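Local atomic coordinates of Rab GDP-dissociation inhibitor (Saccharomyces cerevisiae, PDB entry 2BCG), a protein that inhibits release of GDP from the Rab GTPase SEC4, extracts GDP-bound YPT7 from vacuolar membranes and is essential for the yeast secretory pathway. Residues D44-E49 / L244-A249; K89-N94 / V110-V115; T368-D373 / M394-L399; F400-D405 / Y434-G439; R415-S420 / E424-D429. All coordinates share one frame; numbering follows the deposited sequence. Where two conformers were deposited one is given.

In the fold
From the N terminus, the chain first opens contact 1 at 44-49, in the loop after strand 37-40. Contact 2 (89-94 with 110-115) opens and closes within that span and joins the outer strands of a small antiparallel sheet. Helix 243-254 then returns to close contact 1, and its L244 packs on F112 of contact 2. Contact 3 (368-373 with 394-399) follows and spans strand 303-317 of the mixed sheet. Strand 391-402 runs on into contact 4 (400-405 with 434-439). Within that last loop lies contact 5 (415-420 with 424-429), which shares helix 424-438 with contact 4. K89 of contact 2 makes a salt bridge to D418 of contact 5.

Contact 1 of 5, residues D44-E49 / L244-A249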
# COMPACT_ATOMS: atom_id res chain seq x y z
N ASP A 44 -9.74 -4.73 12.92
CA ASP A 44 -8.73 -5.65 13.41
C ASP A 44 -7.58 -5.83 12.42
O ASP A 44 -6.78 -6.79 12.53
CB ASP A 44 -9.38 -7.00 13.78
CG ASP A 44 -9.93 -7.75 12.57
OD1 ASP A 44 -10.58 -8.81 12.79
OD2 ASP A 44 -9.67 -7.36 11.41
N HIS A 45 -7.48 -4.93 11.42
CA HIS A 45 -6.48 -5.03 10.36
C HIS A 45 -6.18 -3.64 9.80
O HIS A 45 -6.95 -2.70 10.03
CB HIS A 45 -7.04 -5.92 9.23
CG HIS A 45 -8.28 -5.37 8.60
ND1 HIS A 45 -9.53 -5.54 9.14
CD2 HIS A 45 -8.45 -4.64 7.47
CE1 HIS A 45 -10.42 -4.93 8.38
NE2 HIS A 45 -9.80 -4.39 7.35
N TYR A 46 -5.06 -3.50 9.09
CA TYR A 46 -4.72 -2.24 8.43
C TYR A 46 -5.45 -2.02 7.11
O TYR A 46 -5.75 -2.98 6.38
CB TYR A 46 -3.20 -2.16 8.11
CG TYR A 46 -2.31 -2.03 9.32
CD1 TYR A 46 -1.91 -0.75 9.78
CD2 TYR A 46 -1.84 -3.16 10.03
CE1 TYR A 46 -1.11 -0.61 10.91
CE2 TYR A 46 -1.05 -3.02 11.19
CZ TYR A 46 -0.66 -1.74 11.60
OH TYR A 46 0.15 -1.60 12.69
N GLY A 47 -5.68 -0.75 6.78
CA GLY A 47 -6.00 -0.35 5.44
C GLY A 47 -7.28 0.42 5.27
O GLY A 47 -7.53 1.00 4.22
N GLY A 48 -8.14 0.38 6.28
CA GLY A 48 -9.40 1.14 6.22
C GLY A 48 -10.19 0.76 4.97
O GLY A 48 -10.22 -0.42 4.52
N GLU A 49 -10.83 1.75 4.36
CA GLU A 49 -11.74 1.43 3.25
C GLU A 49 -11.05 0.95 1.96
O GLU A 49 -11.70 0.35 1.08
CB GLU A 49 -12.65 2.62 2.95
CG GLU A 49 -13.69 2.87 4.04
CD GLU A 49 -14.73 1.76 4.12
OE1 GLU A 49 -15.08 1.19 3.06
OE2 GLU A 49 -15.20 1.47 5.23
N LEU A 244 0.48 -0.62 0.90
CA LEU A 244 0.83 0.81 1.02
C LEU A 244 0.57 1.35 2.44
O LEU A 244 1.50 1.88 3.06
CB LEU A 244 0.12 1.63 -0.08
CG LEU A 244 0.61 1.30 -1.50
CD1 LEU A 244 -0.44 1.83 -2.52
CD2 LEU A 244 2.01 1.89 -1.77
N PRO A 245 -0.67 1.25 2.97
CA PRO A 245 -0.86 1.77 4.34
C PRO A 245 0.04 1.04 5.33
O PRO A 245 0.56 1.66 6.25
CB PRO A 245 -2.36 1.53 4.64
CG PRO A 245 -2.79 0.48 3.61
CD PRO A 245 -1.94 0.73 2.39
N GLN A 246 0.23 -0.25 5.15
CA GLN A 246 1.07 -1.02 6.08
C GLN A 246 2.51 -0.47 6.05
O GLN A 246 3.17 -0.39 7.09
CB GLN A 246 1.05 -2.51 5.73
CG GLN A 246 -0.30 -3.14 6.10
CD GLN A 246 -0.33 -4.62 5.80
OE1 GLN A 246 0.37 -5.41 6.41
NE2 GLN A 246 -1.14 -4.99 4.83
N GLY A 247 2.95 -0.07 4.87
CA GLY A 247 4.31 0.45 4.75
C GLY A 247 4.48 1.80 5.41
O GLY A 247 5.51 2.08 6.06
N PHE A 248 3.50 2.68 5.21
CA PHE A 248 3.57 4.00 5.85
C PHE A 248 3.39 3.87 7.37
O PHE A 248 3.98 4.67 8.13
CB PHE A 248 2.61 4.99 5.21
CG PHE A 248 3.13 5.51 3.90
CD1 PHE A 248 4.12 6.52 3.87
CD2 PHE A 248 2.71 4.94 2.69
CE1 PHE A 248 4.64 6.99 2.66
CE2 PHE A 248 3.26 5.38 1.46
CZ PHE A 248 4.20 6.43 1.44
N ALA A 249 2.59 2.90 7.82
CA ALA A 249 2.45 2.63 9.28
C ALA A 249 3.80 2.18 9.85
O ALA A 249 4.19 2.60 10.95
CB ALA A 249 1.39 1.57 9.54
O HOH W 1 2.53 0.18 12.48
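Y46 and G47 pack against one side of helix 243-254, at Q246, A249 and P245. The loop 44-49 follows strand 37-40 of the parallel, Rossmann-like sheet. The helix segment belongs to a region that interacts with YPT1.

The contact between the two segments is mostly apolar. Y46 CE1 lies 3.6 Å from A249 CB. At the root of the same side chain, Y46 CB lies 3.7 Å from Q246 CG. With CG anti to the carbonyl carbon (chi1 -69°), Y46 lays its CB and ring against Q246 CG and A249 CB. The planes of the tyrosine ring and the glutamine amide are 12° apart, but the touching atom is Q246 CG, which meets the ring obliquely. One residue on, G47 CA sits 3.8 Å from P245 CG. At phi 124° a side chain on G47 would run into the carbonyl oxygen of Y46, which favours glycine there.

The polar ends point to other partners. Y46 OH and Q246 OE1 both hydrogen-bond to the backbone of the chain of another protein, so this buried corner also serves the interface. Q246 NE2 is held by G242 O, one turn back.

A water bridges the two segments. It donates to Y46 OH at 3.0 Å and, weakly, to A249 O at 3.3 Å.

Contact 2 of 5, residues K89-N94 / V110-V115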
# COMPACT_ATOMS: atom_id res chain seq x y z
N LYS A 89 -7.11 1.19 -7.47
CA LYS A 89 -6.29 2.37 -7.83
C LYS A 89 -4.98 1.87 -8.40
O LYS A 89 -4.44 0.86 -7.89
CB LYS A 89 -5.92 3.22 -6.60
CG LYS A 89 -7.09 3.73 -5.81
CD LYS A 89 -7.67 4.97 -6.49
CE LYS A 89 -8.88 5.45 -5.75
NZ LYS A 89 -9.42 6.68 -6.42
N PHE A 90 -4.50 2.55 -9.45
CA PHE A 90 -3.11 2.46 -9.88
C PHE A 90 -2.27 3.65 -9.39
O PHE A 90 -2.81 4.67 -8.95
CB PHE A 90 -3.05 2.37 -11.39
CG PHE A 90 -3.66 1.09 -11.94
CD1 PHE A 90 -4.70 1.12 -12.89
CD2 PHE A 90 -3.19 -0.15 -11.52
CE1 PHE A 90 -5.23 -0.09 -13.40
CE2 PHE A 90 -3.74 -1.34 -12.02
CZ PHE A 90 -4.75 -1.30 -12.98
N LEU A 91 -0.94 3.54 -9.49
CA LEU A 91 -0.06 4.70 -9.22
C LEU A 91 0.46 5.29 -10.55
O LEU A 91 1.02 4.56 -11.35
CB LEU A 91 1.17 4.25 -8.42
CG LEU A 91 0.97 3.98 -6.91
CD1 LEU A 91 0.28 2.62 -6.71
CD2 LEU A 91 2.29 4.03 -6.16
N MET A 92 0.28 6.60 -10.77
CA MET A 92 1.00 7.22 -11.89
C MET A 92 2.51 7.13 -11.62
O MET A 92 3.00 7.51 -10.54
CB MET A 92 0.62 8.70 -12.03
CG MET A 92 -0.74 8.93 -12.62
SD MET A 92 -0.70 8.62 -14.41
CE MET A 92 -1.52 10.05 -15.09
N ALA A 93 3.25 6.64 -12.61
CA ALA A 93 4.69 6.43 -12.44
C ALA A 93 5.47 7.69 -12.06
O ALA A 93 6.48 7.57 -11.39
CB ALA A 93 5.28 5.77 -13.65
N ASN A 94 5.01 8.89 -12.47
CA ASN A 94 5.69 10.15 -12.09
C ASN A 94 4.83 10.97 -11.16
O ASN A 94 5.02 12.20 -11.01
CB ASN A 94 6.11 10.97 -13.33
CG ASN A 94 7.18 12.03 -13.01
OD1 ASN A 94 7.03 13.21 -13.38
ND2 ASN A 94 8.23 11.63 -12.29
N VAL A 110 7.50 -2.07 0.14
CA VAL A 110 6.52 -2.35 -0.93
C VAL A 110 7.26 -2.42 -2.25
O VAL A 110 8.06 -1.53 -2.57
CB VAL A 110 5.46 -1.23 -1.06
CG1 VAL A 110 4.35 -1.69 -2.04
CG2 VAL A 110 4.87 -0.85 0.30
N ASP A 111 7.00 -3.49 -2.99
CA ASP A 111 7.56 -3.65 -4.36
C ASP A 111 6.51 -3.31 -5.40
O ASP A 111 5.32 -3.53 -5.13
CB ASP A 111 7.99 -5.09 -4.56
CG ASP A 111 9.22 -5.46 -3.72
OD1 ASP A 111 10.15 -4.63 -3.60
OD2 ASP A 111 9.27 -6.59 -3.23
N PHE A 112 6.93 -2.89 -6.59
CA PHE A 112 6.00 -2.44 -7.65
C PHE A 112 6.29 -3.09 -8.96
O PHE A 112 7.46 -3.29 -9.28
CB PHE A 112 6.05 -0.92 -7.81
CG PHE A 112 5.64 -0.19 -6.55
CD1 PHE A 112 6.58 0.09 -5.55
CD2 PHE A 112 4.33 0.18 -6.35
CE1 PHE A 112 6.22 0.74 -4.40
CE2 PHE A 112 3.96 0.82 -5.17
CZ PHE A 112 4.91 1.10 -4.20
N LYS A 113 5.23 -3.39 -9.73
CA LYS A 113 5.39 -3.82 -11.13
C LYS A 113 4.63 -2.84 -12.03
O LYS A 113 3.65 -2.24 -11.63
CB LYS A 113 4.81 -5.22 -11.41
CG LYS A 113 5.47 -6.37 -10.75
CD LYS A 113 5.10 -7.62 -11.52
CE LYS A 113 6.10 -8.70 -11.17
NZ LYS A 113 5.49 -10.05 -11.32
N GLN A 114 5.08 -2.72 -13.27
CA GLN A 114 4.34 -1.93 -14.26
C GLN A 114 3.02 -2.58 -14.62
O GLN A 114 2.93 -3.80 -14.77
CB GLN A 114 5.14 -1.81 -15.55
CG GLN A 114 6.41 -1.01 -15.39
CD GLN A 114 7.10 -0.83 -16.73
OE1 GLN A 114 8.12 -1.47 -17.03
NE2 GLN A 114 6.53 0.02 -17.56
N VAL A 115 2.02 -1.76 -14.85
CA VAL A 115 0.77 -2.25 -15.45
C VAL A 115 1.00 -2.32 -16.98
O VAL A 115 1.62 -1.42 -17.56
CB VAL A 115 -0.38 -1.27 -15.06
CG1 VAL A 115 -1.66 -1.55 -15.85
CG2 VAL A 115 -0.62 -1.31 -13.52
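F90 overlaps V115, whose CG2 lies 3.5 Å from both CD2 and CE2 of the F90 ring. The two segments carry the outer strands, 91-92 and 112-114, of a three-stranded antiparallel sheet. Strand 234-237 runs between them, so they meet by side chains alone. In V115, CG2 is anti to the carbonyl carbon and CG1 anti to the backbone N (chi1 169°). V115 CG1 stands 4.2 Å above one face of the F90 ring, offset toward its rim. The ring of F90 also meets that of Y234. With an alanine in place of F90, V115 CG2 would probably lose the ring it lies against, and a gap would open beside Y234. On the other pair, L91 and F112 cross at about a right angle, and both also touch L101 of helix 96-104. Segment 110-115 lies largely in a region that interacts with YPT1, and the F112 backbone hydrogen-bonds to the chain of another protein. L91 CD2 meets F112 CE2 at 3.8 Å.

Contact 3 of 5, residues T368-D373 / M394-L399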
# COMPACT_ATOMS: atom_id res chain seq x y z
N THR A 368 -17.76 2.81 -11.43
CA THR A 368 -18.22 4.06 -12.02
C THR A 368 -19.10 4.74 -10.99
O THR A 368 -19.55 4.12 -10.02
CB THR A 368 -19.00 3.79 -13.33
OG1 THR A 368 -19.16 5.02 -14.06
CG2 THR A 368 -20.37 3.15 -13.03
N ILE A 369 -19.30 6.04 -11.20
CA ILE A 369 -20.29 6.79 -10.45
C ILE A 369 -21.68 6.41 -11.00
O ILE A 369 -21.93 6.43 -12.21
CB ILE A 369 -20.03 8.29 -10.68
CG1 ILE A 369 -18.71 8.74 -10.04
CG2 ILE A 369 -21.23 9.14 -10.21
CD1 ILE A 369 -18.58 8.45 -8.58
N ILE A 370 -22.55 5.98 -10.09
CA ILE A 370 -23.89 5.55 -10.44
C ILE A 370 -24.67 6.74 -11.00
O ILE A 370 -24.67 7.83 -10.41
CB ILE A 370 -24.58 4.94 -9.20
CG1 ILE A 370 -23.95 3.60 -8.84
CG2 ILE A 370 -26.11 4.72 -9.41
CD1 ILE A 370 -24.29 3.15 -7.43
N GLU A 371 -25.33 6.53 -12.14
CA GLU A 371 -26.21 7.57 -12.72
C GLU A 371 -27.62 7.07 -13.06
O GLU A 371 -28.44 7.83 -13.59
CB GLU A 371 -25.57 8.26 -13.93
CG GLU A 371 -25.30 7.33 -15.11
CD GLU A 371 -24.62 8.05 -16.25
OE1 GLU A 371 -25.26 8.19 -17.34
OE2 GLU A 371 -23.46 8.49 -16.06
N THR A 372 -27.91 5.80 -12.76
CA THR A 372 -29.25 5.28 -13.03
C THR A 372 -29.85 4.63 -11.78
O THR A 372 -29.22 4.58 -10.71
CB THR A 372 -29.31 4.23 -14.17
OG1 THR A 372 -28.87 2.96 -13.69
CG2 THR A 372 -28.49 4.68 -15.38
N ASP A 373 -31.05 4.10 -11.94
CA ASP A 373 -31.73 3.49 -10.82
C ASP A 373 -31.48 2.00 -10.73
O ASP A 373 -31.96 1.34 -9.81
CB ASP A 373 -33.22 3.81 -10.90
CG ASP A 373 -33.48 5.32 -10.84
OD1 ASP A 373 -32.88 6.01 -9.98
OD2 ASP A 373 -34.27 5.82 -11.67
N MET A 394 -20.26 -7.45 -5.27
CA MET A 394 -20.72 -6.13 -5.63
C MET A 394 -20.89 -5.28 -4.39
O MET A 394 -21.50 -5.72 -3.41
CB MET A 394 -22.11 -6.18 -6.29
CG MET A 394 -22.37 -7.27 -7.32
SD MET A 394 -21.53 -6.76 -8.79
CE MET A 394 -22.58 -5.46 -9.37
N GLY A 395 -20.39 -4.06 -4.47
CA GLY A 395 -20.49 -3.11 -3.35
C GLY A 395 -20.78 -1.73 -3.91
O GLY A 395 -20.42 -1.40 -5.06
N ILE A 396 -21.45 -0.92 -3.09
CA ILE A 396 -21.71 0.48 -3.44
C ILE A 396 -21.24 1.34 -2.27
O ILE A 396 -21.53 1.03 -1.12
CB ILE A 396 -23.21 0.72 -3.75
CG1 ILE A 396 -23.59 -0.14 -4.98
CG2 ILE A 396 -23.47 2.20 -3.93
CD1 ILE A 396 -25.10 -0.09 -5.32
N ALA A 397 -20.48 2.38 -2.57
CA ALA A 397 -19.96 3.29 -1.54
C ALA A 397 -20.44 4.72 -1.81
O ALA A 397 -20.35 5.21 -2.94
CB ALA A 397 -18.43 3.23 -1.51
N GLU A 398 -20.94 5.39 -0.76
CA GLU A 398 -21.24 6.81 -0.87
C GLU A 398 -19.96 7.57 -0.55
O GLU A 398 -19.26 7.20 0.37
CB GLU A 398 -22.36 7.22 0.10
CG GLU A 398 -22.86 8.62 -0.19
CD GLU A 398 -24.19 8.96 0.47
OE1 GLU A 398 -24.71 10.06 0.20
OE2 GLU A 398 -24.70 8.15 1.27
N LEU A 399 -19.63 8.59 -1.35
CA LEU A 399 -18.43 9.39 -1.13
C LEU A 399 -18.68 10.55 -0.16
O LEU A 399 -19.64 11.31 -0.34
CB LEU A 399 -17.89 9.95 -2.45
CG LEU A 399 -17.61 8.90 -3.51
CD1 LEU A 399 -17.02 9.67 -4.69
CD2 LEU A 399 -16.64 7.83 -2.97
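I370 reaches across to I396 over strand 303-317 of the mixed sheet. That strand lies between 362-369 and the outermost strand, 391-402. The two segments therefore share no hydrogen bond, and all their contacts are between apolar side chains.

The closer pair is I370 with I396. I370 CD1 lies against the two methyls of I396, 3.7 Å from I396 CG2 and 4.0 Å from I396 CD1. The side chains cross at about a right angle. With CG1 of I370 anti to the carbonyl carbon and chi2 extended at 164°, the chain puts CD1 against I396. P375 of helix 375-378 touches both isoleucines. A second pair, I369 with L399, is loose and doubtful, since I369 has two conformers. V310 of the middle strand packs on I369, and T306 on L399.

Backbone hydrogen bonds tie both segments to the middle strand: I370 with R309, A397 with V310 and L399 with T306.

The chemistry is thus divided. Hydrogen bonds join each segment to strand 303-317, while the methyl contacts between the segments carry no directional bond and add apolar cover across that strand.

Contact 4 of 5, residues F400-D405 / Y434-G439; sequences FEPRED and YFRVTG
R436 turns its guanidinium edge-on to the backbone carbonyl of D405. R436 NE donates to D405 O at 2.8 Å, in the carbonyl plane and on a lone pair, with an N-H...O angle of 155°. The oxygen lies only 14° out of the guanidinium plane. R436 NH2 adds a weak bond to the same D405 O at 3.3 Å, so one carbonyl receives two donors of the group. The R436 chain gets there by bending at chi2 and at chi3 (53°), after leaving the helix with CG anti to the carbonyl carbon.

The D405 carboxylate takes no direct part in this grip. Its OD1 accepts from S407, while D405 CB lies alongside R436 NE at 3.6 Å. P402 CG approaches the guanidinium obliquely, 4.3 Å from R436 NH2. A water donates to E404 O at 2.8 Å and accepts weakly from R436 NH2.

NH1 forms a salt bridge with D432, one turn back on the helix, and NH2 also donates to L413 O. A leucine in place of R436 would probably leave D405 O without its two donors and D432 without its charge mate.

The contact lies at the surface. It ties the turn after strand 391-402, an edge of the mixed sheet, to the C-terminal end of helix 424-438, with strand 411-413 of the parallel sheet beside both: L413 touches P402, and Y412 touches R436.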
# COMPACT_ATOMS: atom_id res chain seq x y z
N PHE A 400 -17.80 10.66 0.82
CA PHE A 400 -17.87 11.73 1.85
C PHE A 400 -16.69 12.69 1.80
O PHE A 400 -15.58 12.34 1.34
CB PHE A 400 -18.03 11.11 3.25
CG PHE A 400 -19.27 10.29 3.38
CD1 PHE A 400 -19.21 8.90 3.29
CD2 PHE A 400 -20.51 10.92 3.54
CE1 PHE A 400 -20.36 8.13 3.39
CE2 PHE A 400 -21.68 10.15 3.63
CZ PHE A 400 -21.61 8.75 3.54
N GLU A 401 -16.93 13.93 2.25
CA GLU A 401 -15.84 14.89 2.39
C GLU A 401 -16.10 15.66 3.68
O GLU A 401 -17.22 15.66 4.17
CB GLU A 401 -15.78 15.86 1.19
CG GLU A 401 -17.08 16.64 0.98
CD GLU A 401 -17.01 17.58 -0.20
OE1 GLU A 401 -18.09 17.98 -0.69
OE2 GLU A 401 -15.91 17.95 -0.63
N PRO A 402 -15.05 16.25 4.26
CA PRO A 402 -15.29 17.03 5.48
C PRO A 402 -16.12 18.28 5.19
O PRO A 402 -15.96 18.90 4.14
CB PRO A 402 -13.89 17.44 5.93
CG PRO A 402 -12.96 17.15 4.82
CD PRO A 402 -13.63 16.23 3.85
N ARG A 403 -16.96 18.62 6.15
CA ARG A 403 -17.75 19.85 6.07
C ARG A 403 -16.83 21.07 6.20
O ARG A 403 -17.07 22.09 5.54
CB ARG A 403 -18.82 19.81 7.16
CG ARG A 403 -19.94 18.81 6.91
CD ARG A 403 -20.99 18.82 8.02
NE ARG A 403 -21.95 17.72 7.86
CZ ARG A 403 -23.00 17.73 7.04
NH1 ARG A 403 -23.27 18.81 6.29
NH2 ARG A 403 -23.79 16.66 6.95
N GLU A 404 -15.80 20.96 7.04
CA GLU A 404 -14.87 22.06 7.31
C GLU A 404 -13.41 21.57 7.31
O GLU A 404 -13.18 20.35 7.37
CB GLU A 404 -15.20 22.76 8.65
CG GLU A 404 -16.66 23.24 8.81
CD GLU A 404 -17.06 24.37 7.86
OE1 GLU A 404 -16.17 25.10 7.35
OE2 GLU A 404 -18.28 24.53 7.60
N ASP A 405 -12.44 22.49 7.23
CA ASP A 405 -11.04 22.12 7.00
C ASP A 405 -10.29 21.69 8.26
O ASP A 405 -9.14 21.29 8.19
CB ASP A 405 -10.26 23.16 6.17
CG ASP A 405 -9.83 24.40 6.95
OD1 ASP A 405 -10.12 24.54 8.17
OD2 ASP A 405 -9.17 25.25 6.32
N TYR A 434 -1.98 18.10 5.30
CA TYR A 434 -0.72 18.41 5.96
C TYR A 434 -0.57 19.93 6.11
O TYR A 434 -0.18 20.41 7.19
CB TYR A 434 0.44 17.86 5.17
CG TYR A 434 1.78 18.05 5.82
CD1 TYR A 434 2.49 19.24 5.66
CD2 TYR A 434 2.34 17.05 6.62
CE1 TYR A 434 3.72 19.42 6.24
CE2 TYR A 434 3.57 17.22 7.21
CZ TYR A 434 4.26 18.41 7.03
OH TYR A 434 5.48 18.56 7.64
N PHE A 435 -0.86 20.67 5.03
CA PHE A 435 -0.86 22.16 5.06
C PHE A 435 -1.84 22.69 6.11
O PHE A 435 -1.50 23.60 6.90
CB PHE A 435 -1.18 22.71 3.66
CG PHE A 435 -1.23 24.22 3.60
CD1 PHE A 435 -2.44 24.88 3.41
CD2 PHE A 435 -0.07 24.96 3.76
CE1 PHE A 435 -2.48 26.30 3.36
CE2 PHE A 435 -0.10 26.37 3.72
CZ PHE A 435 -1.30 27.03 3.53
N ARG A 436 -3.04 22.12 6.16
CA ARG A 436 -4.04 22.47 7.18
C ARG A 436 -3.54 22.22 8.61
O ARG A 436 -3.71 23.07 9.52
CB ARG A 436 -5.37 21.74 6.94
CG ARG A 436 -6.17 22.28 5.76
CD ARG A 436 -6.99 21.21 5.03
NE ARG A 436 -7.87 20.43 5.89
CZ ARG A 436 -8.42 19.28 5.48
NH1 ARG A 436 -8.17 18.84 4.25
NH2 ARG A 436 -9.22 18.58 6.29
N VAL A 437 -2.88 21.08 8.80
CA VAL A 437 -2.37 20.70 10.13
C VAL A 437 -1.16 21.55 10.55
O VAL A 437 -1.09 22.03 11.70
CB VAL A 437 -2.05 19.18 10.17
CG1 VAL A 437 -1.26 18.80 11.43
CG2 VAL A 437 -3.32 18.38 10.09
N THR A 438 -0.20 21.75 9.65
CA THR A 438 1.09 22.36 10.03
C THR A 438 1.23 23.85 9.67
O THR A 438 2.12 24.55 10.20
CB THR A 438 2.29 21.64 9.37
OG1 THR A 438 2.30 21.96 7.97
CG2 THR A 438 2.29 20.12 9.63
N GLY A 439 0.39 24.33 8.74
CA GLY A 439 0.44 25.74 8.28
C GLY A 439 1.45 26.05 7.19
O GLY A 439 1.58 27.21 6.77
O HOH W 2 -11.36 18.51 8.52

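Contact 5 of 5, residues R415-S420 / E424-D429; sequences RSYDAS and ESMTDD
An Asx turn at D418 leads the loop 415-420 toward the start of helix 424-438, and its carboxylate also takes a bond from that helix. D418 OD1 accepts from S425 OG at 2.7 Å, from above the carboxylate plane. D418 OD2 accepts from S420 OG at 2.7 Å on the syn side. D418 OD2 also accepts from S420 N at 3.0 Å, from above the carboxylate plane, which closes the turn. K89 forms a salt bridge with the same OD2, so the carboxylate is probably kept charged. A water donates to S420 OG and accepts from S425 N.

The loop leaves strand 411-413, an edge of the five-stranded parallel sheet, and passes back along the helix that follows. Y417 and M426 lie side by side, with M426 CG 3.7 Å from Y417 CE1 at the ring edge. Y417 OH is bound to T22 N of helix 21-32.

At the far end, D429 has CG anti to its backbone N (chi1 -163°), which brings OD2 to R415 N at 2.9 Å in a nearly straight bond (175°). The R415 guanidinium goes instead to E401. A water donates to both R415 O and D429 OD2.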
# COMPACT_ATOMS: atom_id res chain seq x y z
N ARG A 415 -10.88 12.77 2.78
CA ARG A 415 -11.97 12.47 1.86
C ARG A 415 -12.09 10.95 1.60
O ARG A 415 -11.09 10.23 1.56
CB ARG A 415 -11.72 13.19 0.53
CG ARG A 415 -11.61 14.75 0.62
CD ARG A 415 -11.17 15.31 -0.73
NE ARG A 415 -12.28 15.13 -1.66
CZ ARG A 415 -13.30 15.97 -1.81
NH1 ARG A 415 -13.34 17.12 -1.12
NH2 ARG A 415 -14.28 15.67 -2.66
N SER A 416 -13.32 10.47 1.41
CA SER A 416 -13.47 9.06 0.98
C SER A 416 -12.71 8.83 -0.32
O SER A 416 -12.55 9.76 -1.13
CB SER A 416 -14.94 8.70 0.74
OG SER A 416 -15.74 8.95 1.85
N TYR A 417 -12.23 7.60 -0.54
CA TYR A 417 -11.48 7.34 -1.79
C TYR A 417 -12.43 7.37 -2.98
O TYR A 417 -13.50 6.75 -2.94
CB TYR A 417 -10.75 6.00 -1.69
CG TYR A 417 -9.79 6.02 -0.52
CD1 TYR A 417 -8.62 6.79 -0.59
CD2 TYR A 417 -10.07 5.35 0.67
CE1 TYR A 417 -7.76 6.92 0.48
CE2 TYR A 417 -9.19 5.43 1.77
CZ TYR A 417 -8.03 6.22 1.66
OH TYR A 417 -7.16 6.36 2.73
N ASP A 418 -12.04 8.14 -3.99
CA ASP A 418 -12.98 8.53 -5.04
C ASP A 418 -12.95 7.56 -6.22
O ASP A 418 -12.32 6.50 -6.15
CB ASP A 418 -12.73 10.00 -5.45
CG ASP A 418 -11.39 10.23 -6.16
OD1 ASP A 418 -10.91 11.40 -6.21
OD2 ASP A 418 -10.82 9.26 -6.70
N ALA A 419 -13.68 7.90 -7.29
CA ALA A 419 -13.83 7.00 -8.44
C ALA A 419 -12.68 7.08 -9.43
O ALA A 419 -12.65 6.32 -10.41
CB ALA A 419 -15.12 7.35 -9.16
N SER A 420 -11.72 7.97 -9.20
CA SER A 420 -10.60 8.13 -10.14
C SER A 420 -9.79 6.84 -10.13
O SER A 420 -9.79 6.09 -9.13
CB SER A 420 -9.74 9.35 -9.84
OG SER A 420 -9.00 9.16 -8.67
N GLU A 424 -3.59 10.05 -7.52
CA GLU A 424 -3.20 11.47 -7.44
C GLU A 424 -4.14 12.29 -6.56
O GLU A 424 -3.68 13.16 -5.79
CB GLU A 424 -3.07 12.07 -8.83
CG GLU A 424 -1.89 12.97 -8.97
CD GLU A 424 -0.53 12.32 -8.64
OE1 GLU A 424 -0.34 11.07 -8.78
OE2 GLU A 424 0.35 13.08 -8.22
N SER A 425 -5.45 12.05 -6.62
CA SER A 425 -6.35 12.84 -5.77
C SER A 425 -6.15 12.50 -4.27
O SER A 425 -6.39 13.34 -3.39
CB SER A 425 -7.82 12.69 -6.17
OG SER A 425 -8.24 11.35 -6.00
N MET A 426 -5.68 11.28 -3.96
CA MET A 426 -5.41 10.88 -2.57
C MET A 426 -4.18 11.65 -2.08
O MET A 426 -4.22 12.18 -0.96
CB MET A 426 -5.24 9.35 -2.47
CG MET A 426 -4.95 8.78 -1.06
SD MET A 426 -3.21 9.02 -0.55
CE MET A 426 -2.41 7.86 -1.71
N THR A 427 -3.13 11.77 -2.90
CA THR A 427 -1.95 12.56 -2.45
C THR A 427 -2.27 14.06 -2.41
O THR A 427 -1.71 14.79 -1.59
CB THR A 427 -0.68 12.27 -3.25
OG1 THR A 427 -0.96 12.36 -4.63
CG2 THR A 427 -0.20 10.86 -2.93
N ASP A 428 -3.13 14.53 -3.30
CA ASP A 428 -3.62 15.92 -3.17
C ASP A 428 -4.23 16.11 -1.78
O ASP A 428 -4.01 17.16 -1.14
CB ASP A 428 -4.64 16.29 -4.26
CG ASP A 428 -4.01 16.44 -5.62
OD1 ASP A 428 -4.79 16.50 -6.60
OD2 ASP A 428 -2.76 16.50 -5.73
N ASP A 429 -5.04 15.13 -1.34
CA ASP A 429 -5.70 15.20 -0.04
C ASP A 429 -4.65 15.18 1.08
O ASP A 429 -4.69 15.99 2.01
CB ASP A 429 -6.69 14.05 0.13
CG ASP A 429 -7.70 14.28 1.24
OD1 ASP A 429 -7.97 15.48 1.58
OD2 ASP A 429 -8.24 13.28 1.76
O HOH W 3 -8.29 10.63 1.06
O HOH W 4 -6.59 10.67 -8.82